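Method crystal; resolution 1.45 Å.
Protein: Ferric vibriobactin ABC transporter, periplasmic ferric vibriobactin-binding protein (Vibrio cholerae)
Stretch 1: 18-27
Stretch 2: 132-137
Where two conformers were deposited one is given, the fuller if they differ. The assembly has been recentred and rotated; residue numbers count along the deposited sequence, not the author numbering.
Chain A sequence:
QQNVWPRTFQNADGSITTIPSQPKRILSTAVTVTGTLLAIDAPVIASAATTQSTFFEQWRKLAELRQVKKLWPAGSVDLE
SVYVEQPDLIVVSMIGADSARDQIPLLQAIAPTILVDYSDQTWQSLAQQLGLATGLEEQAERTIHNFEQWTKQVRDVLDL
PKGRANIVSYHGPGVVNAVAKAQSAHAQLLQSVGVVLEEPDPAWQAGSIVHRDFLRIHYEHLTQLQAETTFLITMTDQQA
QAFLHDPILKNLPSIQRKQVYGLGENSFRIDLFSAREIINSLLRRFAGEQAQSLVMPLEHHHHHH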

# COMPACT_ATOMS: atom_id res chain seq x y z
N THR A 18 -8.04 4.02 -24.33
CA THR A 18 -7.33 5.06 -25.03
C THR A 18 -7.48 6.38 -24.28
O THR A 18 -8.59 6.85 -24.00
CB THR A 18 -7.80 5.20 -26.48
OG1 THR A 18 -7.52 3.98 -27.16
CG2 THR A 18 -7.08 6.34 -27.19
N ILE A 19 -6.35 6.94 -23.92
CA ILE A 19 -6.32 8.24 -23.28
C ILE A 19 -5.97 9.28 -24.34
O ILE A 19 -4.85 9.32 -24.85
CB ILE A 19 -5.32 8.25 -22.12
CG1 ILE A 19 -5.60 7.08 -21.17
CG2 ILE A 19 -5.36 9.57 -21.39
CD1 ILE A 19 -4.56 6.93 -20.07
N PRO A 20 -6.96 10.10 -24.71
CA PRO A 20 -6.86 10.98 -25.88
C PRO A 20 -5.85 12.11 -25.71
O PRO A 20 -5.20 12.51 -26.68
CB PRO A 20 -8.27 11.57 -26.00
CG PRO A 20 -9.15 10.66 -25.20
CD PRO A 20 -8.30 10.11 -24.10
N SER A 21 -5.73 12.60 -24.49
CA SER A 21 -4.87 13.74 -24.18
C SER A 21 -4.24 13.56 -22.81
O SER A 21 -4.80 12.86 -21.96
CB SER A 21 -5.70 15.03 -24.20
OG SER A 21 -6.90 14.85 -23.46
N GLN A 22 -3.09 14.20 -22.56
CA GLN A 22 -2.47 14.10 -21.24
C GLN A 22 -3.45 14.51 -20.16
O GLN A 22 -3.95 15.62 -20.15
CB GLN A 22 -1.21 14.96 -21.12
CG GLN A 22 -0.49 14.78 -19.79
CD GLN A 22 0.89 15.44 -19.76
OE1 GLN A 22 1.15 16.36 -20.54
NE2 GLN A 22 1.76 14.98 -18.87
N PRO A 23 -3.72 13.61 -19.21
CA PRO A 23 -4.65 13.95 -18.14
C PRO A 23 -4.21 15.15 -17.30
O PRO A 23 -3.06 15.23 -16.86
CB PRO A 23 -4.66 12.68 -17.28
CG PRO A 23 -4.35 11.59 -18.24
CD PRO A 23 -3.36 12.18 -19.21
N LYS A 24 -5.14 16.07 -17.07
CA LYS A 24 -4.88 17.21 -16.21
C LYS A 24 -5.87 17.29 -15.02
O LYS A 24 -5.69 18.09 -14.11
CB LYS A 24 -4.93 18.51 -17.03
CG LYS A 24 -3.87 18.55 -18.14
CD LYS A 24 -2.47 18.53 -17.55
CE LYS A 24 -1.37 18.25 -18.59
NZ LYS A 24 -1.36 19.23 -19.71
N ARG A 25 -6.91 16.46 -15.04
CA ARG A 25 -7.92 16.50 -13.99
C ARG A 25 -8.26 15.07 -13.63
O ARG A 25 -9.25 14.51 -14.12
CB ARG A 25 -9.19 17.24 -14.45
CG ARG A 25 -8.97 18.70 -14.81
CD ARG A 25 -9.33 19.64 -13.66
NE ARG A 25 -10.68 19.44 -13.12
CZ ARG A 25 -11.04 19.83 -11.90
NH1 ARG A 25 -10.17 20.46 -11.14
NH2 ARG A 25 -12.28 19.61 -11.46
N ILE A 26 -7.43 14.47 -12.79
CA ILE A 26 -7.55 13.04 -12.50
C ILE A 26 -8.43 12.80 -11.27
O ILE A 26 -8.24 13.44 -10.25
CB ILE A 26 -6.16 12.41 -12.24
CG1 ILE A 26 -5.21 12.65 -13.42
CG2 ILE A 26 -6.30 10.93 -11.93
CD1 ILE A 26 -3.74 12.47 -13.08
N LEU A 27 -9.37 11.87 -11.40
CA LEU A 27 -10.28 11.51 -10.30
C LEU A 27 -9.99 10.08 -9.88
O LEU A 27 -10.07 9.15 -10.69
CB LEU A 27 -11.75 11.65 -10.75
CG LEU A 27 -12.79 11.50 -9.64
CD1 LEU A 27 -13.98 12.41 -9.89
CD2 LEU A 27 -13.20 10.06 -9.52
N LEU A 132 2.94 6.16 -16.77
CA LEU A 132 2.66 5.91 -18.19
C LEU A 132 1.25 6.35 -18.59
O LEU A 132 1.03 6.75 -19.72
CB LEU A 132 2.92 4.44 -18.55
CG LEU A 132 4.38 4.01 -18.40
CD1 LEU A 132 4.53 2.49 -18.22
CD2 LEU A 132 5.19 4.47 -19.61
N ALA A 133 0.30 6.30 -17.65
CA ALA A 133 -1.05 6.74 -17.95
C ALA A 133 -1.17 8.26 -17.98
O ALA A 133 -2.05 8.81 -18.64
CB ALA A 133 -2.06 6.16 -16.93
N THR A 134 -0.28 8.95 -17.26
CA THR A 134 -0.46 10.39 -17.04
C THR A 134 0.61 11.24 -17.72
O THR A 134 0.58 12.48 -17.64
CB THR A 134 -0.44 10.71 -15.54
OG1 THR A 134 0.78 10.22 -14.97
CG2 THR A 134 -1.61 10.03 -14.84
N GLY A 135 1.57 10.60 -18.38
CA GLY A 135 2.67 11.31 -19.01
C GLY A 135 3.63 11.87 -17.99
O GLY A 135 4.30 12.88 -18.24
N LEU A 136 3.70 11.21 -16.83
CA LEU A 136 4.54 11.70 -15.75
C LEU A 136 5.70 10.74 -15.50
O LEU A 136 6.15 10.55 -14.37
CB LEU A 136 3.71 11.94 -14.48
CG LEU A 136 2.63 13.02 -14.64
CD1 LEU A 136 1.75 13.13 -13.39
CD2 LEU A 136 3.29 14.36 -14.95
N GLU A 137 6.20 10.15 -16.58
CA GLU A 137 7.33 9.21 -16.48
C GLU A 137 8.57 9.85 -15.85
O GLU A 137 9.27 9.20 -15.06
CB GLU A 137 7.65 8.61 -17.86
CG GLU A 137 6.46 7.88 -18.49
CD GLU A 137 5.63 8.76 -19.43
OE1 GLU A 137 5.67 10.00 -19.32
OE2 GLU A 137 4.92 8.18 -20.29
O HOH W 1 -0.67 14.38 -15.90

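A small, mixed contact packs a strand-loop-strand segment against the C-terminal end of a helix, fastened by one direct hydrogen bond and one water bridge that meet at the same carbonyl. Only 279 Å² is buried, both sides summed, between segments more than a hundred residues apart in sequence. The direct bond comes from Gln22: its CB leaves the backbone sideways to the helix, but chi1 and chi2 are both t, and the extended chain brings the amide over the helix end, where NE2 donates to Thr134 O at 3.0 Å with an N-H...O angle of 158°. Gly135 O also lies 3.4 Å from Gln22 NE2, but the angle is too poor for a hydrogen bond. Water 1 donates to Thr134 O at 2.9 Å and to Pro23 O at 2.7 Å, so this carbonyl near the end of the helix accepts from both a side chain and a solvent molecule, and the loop backbone is tied in as well. Gly135 leaves the helix with positive phi (72°), a conformation that favours glycine; an ideal CB here would point toward the loop and fall 2.8 Å from Gln22 NE2, a clash. The apolar part is built by Ile19, Pro23 and Ile26, all buried and all directing CA-to-CB toward the helix. Ile19 CD1 packs 4.1 Å from Ala133 CB and comes within 3.4 Å of Ala133 O, while Pro23 CG lies 3.6 Å from that same oxygen. Covered by these carbon atoms, Ala133 O has no hydrogen-bond partner anywhere in the model. The ring of Pro23 also rests on the helix backbone, with CD 4.0 Å from Thr134 CA. Farther along, Ile26 CD1 meets the methyl CG2 of Thr134 at 3.7 Å, whereas Thr134 OG1 is hydrogen-bonded to a residue just outside one of the two stretches.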